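Local coordinates for ornithine carbamoyltransferase, mitochondrial (PDB 3SDS), which catalyses the transfer of the carbamoyl group from carbamoyl phosphate to L-ornithine, giving L-citrulline and phosphate in arginine biosynthesis, at residues K67-M72 with V122-A127; V88-G93 with A337-L342; G130-I135 with D152-L157. All coordinates share one frame; numbering follows the deposited sequence.

Contact 1: K67-M72 with V122-A127; sequences KTVAMM and VSCIVA
Val-69 lays CG1 against CG2 of Val-126 at 4.0 Å, the two branched side chains crossing obliquely on one face of a parallel sheet. With CG1 anti to its backbone N (chi1 173°), Val-69 also reaches back over Cys-124, where CG1 lies 4.1 Å from CB. On the other face Ala-70 CB packs on Val-122 CG1, and further along, Met-72 brings its SD to 3.9 Å from Ile-125 CG2. Between the two layers of side chains the strands run parallel, their axes 20° apart. Ala-70 is bonded through both its N and its O: the N donates to Cys-124 O at 2.9 Å, and the O accepts from Val-126 N at 2.8 Å. Met-72 N then returns to Val-126 O, the alternation expected of parallel strands. Ser-123 N donates to Thr-68 O at 3.0 Å. A water joins the same end, accepting from Thr-68 N and hydrogen-bonded to Ser-123 OG, while the aliphatic part of Lys-67 runs past that hydroxyl, its CD at 3.6 Å from OG. Strand 94-98 pairs with the other edge of strand 68-73 through His-94, Met-96 and Leu-98. Helix 78-90 packs on the Met-71 and Val-126 face, touching both at Thr-84, and helix 132-141 lies against the opposite face at Ala-127, giving the helix-sheet-helix layering of the carbamoyl phosphate domain.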
loop_
_atom_site.group_PDB
_atom_site.type_symbol
_atom_site.label_atom_id
_atom_site.label_comp_id
_atom_site.label_asym_id
_atom_site.label_seq_id
_atom_site.Cartn_x
_atom_site.Cartn_y
_atom_site.Cartn_z
ATOM N N LYS A 67 -10.978 7.092 -8.410
ATOM C CA LYS A 67 -10.256 6.271 -9.376
ATOM C C LYS A 67 -8.947 5.653 -8.909
ATOM O O LYS A 67 -8.198 6.254 -8.125
ATOM C CB LYS A 67 -10.043 7.036 -10.670
ATOM C CG LYS A 67 -11.331 7.603 -11.186
ATOM C CD LYS A 67 -11.314 7.965 -12.648
ATOM C CE LYS A 67 -12.732 8.333 -13.047
ATOM N NZ LYS A 67 -12.712 9.232 -14.200
ATOM N N THR A 68 -8.682 4.437 -9.396
ATOM C CA THR A 68 -7.466 3.689 -9.051
ATOM C C THR A 68 -6.481 3.646 -10.214
ATOM O O THR A 68 -6.884 3.431 -11.376
ATOM C CB THR A 68 -7.817 2.250 -8.680
ATOM O OG1 THR A 68 -8.817 2.267 -7.658
ATOM C CG2 THR A 68 -6.592 1.494 -8.190
ATOM N N VAL A 69 -5.203 3.849 -9.905
ATOM C CA VAL A 69 -4.134 3.612 -10.878
ATOM C C VAL A 69 -3.312 2.401 -10.419
ATOM O O VAL A 69 -2.805 2.381 -9.290
ATOM C CB VAL A 69 -3.237 4.857 -11.022
ATOM C CG1 VAL A 69 -2.011 4.569 -11.911
ATOM C CG2 VAL A 69 -4.030 6.022 -11.557
ATOM N N ALA A 70 -3.175 1.388 -11.269
ATOM C CA ALA A 70 -2.360 0.216 -10.893
ATOM C C ALA A 70 -0.886 0.372 -11.276
ATOM O O ALA A 70 -0.561 0.709 -12.421
ATOM C CB ALA A 70 -2.932 -1.060 -11.494
ATOM N N MET A 71 0.003 0.143 -10.315
ATOM C CA MET A 71 1.452 0.127 -10.576
ATOM C C MET A 71 1.959 -1.315 -10.595
ATOM O O MET A 71 1.931 -2.010 -9.563
ATOM C CB MET A 71 2.218 0.918 -9.509
ATOM C CG MET A 71 1.721 2.337 -9.257
ATOM S SD MET A 71 2.631 3.193 -7.933
ATOM C CE MET A 71 2.066 2.374 -6.452
ATOM N N MET A 72 2.400 -1.780 -11.763
ATOM C CA MET A 72 2.931 -3.156 -11.874
ATOM C C MET A 72 4.455 -3.195 -12.027
ATOM O O MET A 72 4.995 -2.808 -13.080
ATOM C CB MET A 72 2.258 -3.922 -13.013
ATOM C CG MET A 72 0.831 -4.314 -12.704
ATOM S SD MET A 72 -0.093 -4.865 -14.152
ATOM C CE MET A 72 0.343 -6.604 -14.183
ATOM N N VAL A 122 -9.541 -0.891 -13.272
ATOM C CA VAL A 122 -8.746 0.318 -12.969
ATOM C C VAL A 122 -8.868 1.352 -14.087
ATOM O O VAL A 122 -9.398 1.045 -15.175
ATOM C CB VAL A 122 -7.221 0.006 -12.695
ATOM C CG1 VAL A 122 -7.051 -1.142 -11.681
ATOM C CG2 VAL A 122 -6.470 -0.296 -13.974
ATOM N N SER A 123 -8.364 2.562 -13.840
ATOM C CA SER A 123 -8.372 3.613 -14.862
ATOM C C SER A 123 -7.050 3.804 -15.631
ATOM O O SER A 123 -7.037 4.466 -16.693
ATOM C CB SER A 123 -8.784 4.930 -14.235
ATOM O OG SER A 123 -10.029 4.764 -13.582
ATOM N N CYS A 124 -5.954 3.249 -15.098
ATOM C CA CYS A 124 -4.649 3.338 -15.740
ATOM C C CYS A 124 -3.706 2.267 -15.230
ATOM O O CYS A 124 -3.817 1.827 -14.094
ATOM C CB CYS A 124 -4.030 4.727 -15.502
ATOM S SG CYS A 124 -2.335 4.944 -16.153
ATOM N N ILE A 125 -2.759 1.858 -16.067
ATOM C CA ILE A 125 -1.639 1.017 -15.608
ATOM C C ILE A 125 -0.294 1.691 -15.858
ATOM O O ILE A 125 0.019 2.054 -16.995
ATOM C CB ILE A 125 -1.628 -0.383 -16.254
ATOM C CG1 ILE A 125 -3.002 -1.056 -16.109
ATOM C CG2 ILE A 125 -0.532 -1.231 -15.628
ATOM C CD1 ILE A 125 -3.222 -2.261 -17.006
ATOM N N VAL A 126 0.477 1.878 -14.788
ATOM C CA VAL A 126 1.886 2.255 -14.893
ATOM C C VAL A 126 2.712 0.980 -14.680
ATOM O O VAL A 126 2.675 0.380 -13.596
ATOM C CB VAL A 126 2.285 3.313 -13.850
ATOM C CG1 VAL A 126 3.754 3.699 -14.021
ATOM C CG2 VAL A 126 1.389 4.543 -13.939
ATOM N N ALA A 127 3.439 0.550 -15.708
ATOM C CA ALA A 127 4.044 -0.788 -15.680
ATOM C C ALA A 127 5.537 -0.811 -15.911
ATOM O O ALA A 127 6.055 -0.069 -16.751
ATOM C CB ALA A 127 3.356 -1.711 -16.687
HETATM O O HOH W 1 -10.500 3.531 -11.197
#

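Contact 2: V88-G93 with A337-L342; sequences VVKMGG and AAISAL
Met-91 and Val-88 meet Ile-339 and Leu-342 where helix 78-90 ends in a Schellman motif beside the long C-terminal helix 327-347, which comes from the ornithine-binding half of the sequence to lie against the carbamoyl phosphate domain. Gly-92, with its positive phi of 77°, turns the chain out of the helix, and two bonds run back into the last turn: Gly-92 N to Val-89 O at 2.8 Å and Gly-93 N to Val-88 O at 3.3 Å. Across the contact there are no hydrogen bonds, and the join is apolar. Val-88 and Leu-342 cross at about a right angle, CG2 of the valine 4.0 Å from CD1 of the leucine. Lys-90 adds the base of its side chain, CB and CG, near Ile-339 CD1, before its end leads away. Ala-87 of helix 78-90 also touches Ile-339 and Leu-342, Tyr-47 of helix 34-51 touches Ile-339, and Leu-64 both bonds to the Met-91 backbone and packs on its side chain. The methionine bends at its last torsion (chi3 -83°), which sets CE between two residues of the facing helix: 4.1 Å from Ile-339 CG2, 4.1 Å from Leu-342 CB and 3.8 Å from Ile-339 O.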
loop_
_atom_site.group_PDB
_atom_site.type_symbol
_atom_site.label_atom_id
_atom_site.label_comp_id
_atom_site.label_asym_id
_atom_site.label_seq_id
_atom_site.Cartn_x
_atom_site.Cartn_y
_atom_site.Cartn_z
ATOM N N VAL A 88 -0.206 10.752 -8.428
ATOM C CA VAL A 88 -1.593 10.310 -8.384
ATOM C C VAL A 88 -2.353 11.019 -7.256
ATOM O O VAL A 88 -3.453 11.533 -7.477
ATOM C CB VAL A 88 -1.664 8.778 -8.227
ATOM C CG1 VAL A 88 -3.109 8.286 -8.133
ATOM C CG2 VAL A 88 -0.927 8.091 -9.385
ATOM N N VAL A 89 -1.761 11.078 -6.061
ATOM C CA VAL A 89 -2.442 11.653 -4.886
ATOM C C VAL A 89 -2.753 13.165 -5.007
ATOM O O VAL A 89 -3.821 13.606 -4.592
ATOM C CB VAL A 89 -1.692 11.322 -3.568
ATOM C CG1 VAL A 89 -2.244 12.145 -2.375
ATOM C CG2 VAL A 89 -1.757 9.833 -3.280
ATOM N N LYS A 90 -1.840 13.956 -5.574
ATOM C CA LYS A 90 -2.143 15.372 -5.880
ATOM C C LYS A 90 -3.445 15.519 -6.672
ATOM O O LYS A 90 -4.212 16.483 -6.433
ATOM C CB LYS A 90 -0.992 16.065 -6.617
ATOM C CG LYS A 90 0.128 16.580 -5.712
ATOM C CD LYS A 90 -0.202 17.962 -5.168
ATOM C CE LYS A 90 0.311 18.200 -3.709
ATOM N NZ LYS A 90 1.654 17.600 -3.387
ATOM N N MET A 91 -3.704 14.573 -7.588
ATOM C CA MET A 91 -4.974 14.552 -8.341
ATOM C C MET A 91 -6.170 13.895 -7.613
ATOM O O MET A 91 -7.278 13.770 -8.174
ATOM C CB MET A 91 -4.788 13.986 -9.736
ATOM C CG MET A 91 -4.197 15.007 -10.689
ATOM S SD MET A 91 -3.652 14.350 -12.288
ATOM C CE MET A 91 -2.035 13.768 -11.775
ATOM N N GLY A 92 -5.959 13.514 -6.357
ATOM C CA GLY A 92 -7.026 12.957 -5.547
ATOM C C GLY A 92 -7.375 11.521 -5.860
ATOM O O GLY A 92 -8.420 11.048 -5.420
ATOM N N GLY A 93 -6.514 10.813 -6.602
ATOM C CA GLY A 93 -6.758 9.399 -6.919
ATOM C C GLY A 93 -6.075 8.438 -5.953
ATOM O O GLY A 93 -5.372 8.885 -5.025
ATOM N N ALA A 337 6.861 15.680 -13.668
ATOM C CA ALA A 337 6.669 15.001 -14.944
ATOM C C ALA A 337 5.546 13.938 -14.919
ATOM O O ALA A 337 4.785 13.813 -15.882
ATOM C CB ALA A 337 7.969 14.400 -15.403
ATOM N N ALA A 338 5.419 13.196 -13.819
ATOM C CA ALA A 338 4.301 12.252 -13.671
ATOM C C ALA A 338 2.925 12.922 -13.654
ATOM O O ALA A 338 1.967 12.381 -14.242
ATOM C CB ALA A 338 4.474 11.386 -12.446
ATOM N N ILE A 339 2.816 14.085 -12.995
ATOM C CA ILE A 339 1.533 14.798 -12.929
ATOM C C ILE A 339 1.111 15.172 -14.349
ATOM O O ILE A 339 -0.045 14.955 -14.763
ATOM C CB ILE A 339 1.576 16.076 -12.015
ATOM C CG1 ILE A 339 1.680 15.709 -10.514
ATOM C CG2 ILE A 339 0.343 17.006 -12.292
ATOM C CD1 ILE A 339 1.958 16.905 -9.562
ATOM N N SER A 340 2.069 15.718 -15.093
ATOM C CA SER A 340 1.830 16.172 -16.464
ATOM C C SER A 340 1.386 15.000 -17.349
ATOM O O SER A 340 0.382 15.105 -18.078
ATOM C CB SER A 340 3.112 16.799 -17.013
ATOM O OG SER A 340 2.933 17.348 -18.295
ATOM N N ALA A 341 2.114 13.882 -17.250
ATOM C CA ALA A 341 1.860 12.730 -18.101
ATOM C C ALA A 341 0.531 12.042 -17.800
ATOM O O ALA A 341 -0.208 11.672 -18.734
ATOM C CB ALA A 341 3.006 11.746 -18.038
ATOM N N LEU A 342 0.232 11.867 -16.512
ATOM C CA LEU A 342 -1.034 11.265 -16.106
ATOM C C LEU A 342 -2.215 12.166 -16.464
ATOM O O LEU A 342 -3.250 11.648 -16.896
ATOM C CB LEU A 342 -1.066 10.936 -14.604
ATOM C CG LEU A 342 -0.056 9.966 -13.997
ATOM C CD1 LEU A 342 0.137 10.305 -12.534
ATOM C CD2 LEU A 342 -0.505 8.536 -14.142
#

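Contact 3: G130-I135 with D152-L157; sequences GPHSDI and DTFHPL
His-132 and Phe-154 form an offset edge-to-face pair, the phenyl edge directed at the imidazole face, with the planes 85° apart and the ring centroids separated by 5.2 Å. The histidine starts from a CB directed at the 152-157 segment. CG stands anti to the backbone N (chi1 -174°), and the ring that follows presents a face to the Phe-154 edge. ND1, which is hydrogen-bonded as well, meets Phe-154 CD2 at 3.6 Å. Next round the ring, CE1 lies in the plane of the phenyl, beside its edge, 3.6 Å from CD2 and as near to CE2. NE2, at the far tip, comes only to 4.1 Å from Phe-154 CE2. The imidazole is thus sandwiched: CE2 stands over one face toward the rim, and Ile-135 CG2, from the next turn of its own helix, over the other. Thr-153 OG1 sits over a face of the phenyl ring, also near its rim. Beyond the rings Asp-152 N makes a weak, bent bond to Gly-130 O, 3.3 Å long with 128° at the hydrogen. Phe-154 leads into His-155, which is the N-cap of helix 156-169, and the backbone N of His-155 donates to OD2 of Asp-203 in helix 199-210. His-155, Pro-156, Leu-157 and Gln-158 make up the His-Pro-Xaa-Gln signature of carbamoyltransferases, in which His-155 and Gln-158 probably bind carbamoyl phosphate, as in related enzymes.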
loop_
_atom_site.group_PDB
_atom_site.type_symbol
_atom_site.label_atom_id
_atom_site.label_comp_id
_atom_site.label_asym_id
_atom_site.label_seq_id
_atom_site.Cartn_x
_atom_site.Cartn_y
_atom_site.Cartn_z
ATOM N N GLY A 130 10.533 -6.571 -17.917
ATOM C CA GLY A 130 11.860 -6.827 -18.494
ATOM C C GLY A 130 11.936 -6.471 -19.978
ATOM O O GLY A 130 12.136 -5.293 -20.331
ATOM N N PRO A 131 11.787 -7.487 -20.865
ATOM C CA PRO A 131 11.802 -7.215 -22.332
ATOM C C PRO A 131 10.690 -6.256 -22.806
ATOM O O PRO A 131 9.613 -6.211 -22.193
ATOM C CB PRO A 131 11.651 -8.624 -22.966
ATOM C CG PRO A 131 12.197 -9.593 -21.905
ATOM C CD PRO A 131 11.821 -8.945 -20.563
ATOM N N HIS A 132 10.962 -5.489 -23.871
ATOM C CA HIS A 132 9.938 -4.625 -24.493
ATOM C C HIS A 132 8.770 -5.403 -25.150
ATOM O O HIS A 132 7.609 -4.952 -25.118
ATOM C CB HIS A 132 10.525 -3.620 -25.487
ATOM C CG HIS A 132 9.500 -2.656 -26.000
ATOM N ND1 HIS A 132 9.188 -1.480 -25.345
ATOM C CD2 HIS A 132 8.662 -2.727 -27.066
ATOM C CE1 HIS A 132 8.224 -0.857 -26.002
ATOM N NE2 HIS A 132 7.881 -1.595 -27.045
ATOM N N SER A 133 9.072 -6.554 -25.753
ATOM C CA SER A 133 8.019 -7.422 -26.276
ATOM C C SER A 133 6.927 -7.660 -25.217
ATOM O O SER A 133 5.745 -7.756 -25.561
ATOM C CB SER A 133 8.586 -8.751 -26.817
ATOM O OG SER A 133 9.508 -9.373 -25.924
ATOM N N ASP A 134 7.324 -7.725 -23.939
ATOM C CA ASP A 134 6.386 -7.900 -22.821
ATOM C C ASP A 134 5.376 -6.745 -22.683
ATOM O O ASP A 134 4.165 -6.990 -22.672
ATOM C CB ASP A 134 7.134 -8.118 -21.496
ATOM C CG ASP A 134 7.333 -9.587 -21.162
ATOM O OD1 ASP A 134 8.483 -9.981 -20.888
ATOM O OD2 ASP A 134 6.345 -10.350 -21.157
ATOM N N ILE A 135 5.871 -5.507 -22.589
ATOM C CA ILE A 135 5.005 -4.328 -22.378
ATOM C C ILE A 135 4.007 -4.068 -23.528
ATOM O O ILE A 135 2.850 -3.709 -23.283
ATOM C CB ILE A 135 5.821 -3.030 -21.996
ATOM C CG1 ILE A 135 4.913 -1.850 -21.650
ATOM C CG2 ILE A 135 6.739 -2.599 -23.114
ATOM C CD1 ILE A 135 4.460 -1.820 -20.252
ATOM N N ASP A 152 13.373 -2.350 -21.276
ATOM C CA ASP A 152 14.697 -2.658 -21.800
ATOM C C ASP A 152 15.331 -1.575 -22.703
ATOM O O ASP A 152 16.559 -1.424 -22.733
ATOM C CB ASP A 152 14.547 -3.942 -22.592
ATOM C CG ASP A 152 15.758 -4.795 -22.523
ATOM O OD1 ASP A 152 16.831 -4.305 -22.956
ATOM O OD2 ASP A 152 15.638 -5.959 -22.061
ATOM N N THR A 153 14.480 -0.839 -23.429
ATOM C CA THR A 153 14.914 0.125 -24.448
ATOM C C THR A 153 14.345 1.551 -24.288
ATOM O O THR A 153 14.864 2.487 -24.901
ATOM C CB THR A 153 14.580 -0.355 -25.912
ATOM O OG1 THR A 153 13.159 -0.397 -26.106
ATOM C CG2 THR A 153 15.170 -1.726 -26.228
ATOM N N PHE A 154 13.283 1.737 -23.502
ATOM C CA PHE A 154 12.710 3.089 -23.335
ATOM C C PHE A 154 12.548 3.499 -21.881
ATOM O O PHE A 154 12.552 2.648 -21.001
ATOM C CB PHE A 154 11.373 3.215 -24.081
ATOM C CG PHE A 154 11.445 2.803 -25.515
ATOM C CD1 PHE A 154 12.274 3.485 -26.411
ATOM C CD2 PHE A 154 10.689 1.724 -25.984
ATOM C CE1 PHE A 154 12.358 3.095 -27.761
ATOM C CE2 PHE A 154 10.753 1.331 -27.337
ATOM C CZ PHE A 154 11.603 2.024 -28.225
ATOM N N HIS A 155 12.428 4.806 -21.641
ATOM C CA HIS A 155 12.135 5.368 -20.308
ATOM C C HIS A 155 11.522 6.768 -20.475
ATOM O O HIS A 155 12.116 7.758 -20.057
ATOM C CB HIS A 155 13.401 5.423 -19.442
ATOM C CG HIS A 155 13.143 5.600 -17.971
ATOM N ND1 HIS A 155 12.093 6.344 -17.470
ATOM C CD2 HIS A 155 13.830 5.152 -16.890
ATOM C CE1 HIS A 155 12.133 6.330 -16.148
ATOM N NE2 HIS A 155 13.176 5.613 -15.772
ATOM N N PRO A 156 10.325 6.857 -21.080
ATOM C CA PRO A 156 9.712 8.158 -21.403
ATOM C C PRO A 156 9.648 9.186 -20.247
ATOM O O PRO A 156 9.966 10.380 -20.459
ATOM C CB PRO A 156 8.292 7.782 -21.868
ATOM C CG PRO A 156 8.086 6.361 -21.433
ATOM C CD PRO A 156 9.437 5.733 -21.429
ATOM N N LEU A 157 9.252 8.739 -19.048
ATOM C CA LEU A 157 9.125 9.655 -17.904
ATOM C C LEU A 157 10.434 10.385 -17.576
ATOM O O LEU A 157 10.415 11.555 -17.186
ATOM C CB LEU A 157 8.546 8.962 -16.656
ATOM C CG LEU A 157 7.084 8.493 -16.726
ATOM C CD1 LEU A 157 6.748 7.649 -15.527
ATOM C CD2 LEU A 157 6.101 9.641 -16.831
#

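In the fold
Contacts 1 and 2 are buried, whereas contact 3 lies at the surface. Strand 68-73 and helix 78-90 follow one another in the chain, so contacts 1 and 2 hold adjacent elements, and Val-69 CG2 touches Val-88 CG1 between them. Strand 124-128 likewise leads into helix 132-141, joining contact 1 to contact 3 through Ala-127 and Ile-135. The C-terminal helix of contact 2 reaches contact 3 as well, Ala-341 packing on Leu-157. Their chemistry follows their place: backbone hydrogen bonds within the sheet in contact 1, aliphatic and methionine packing between helices in contact 2, and an aromatic pair with a weak backbone bond in contact 3.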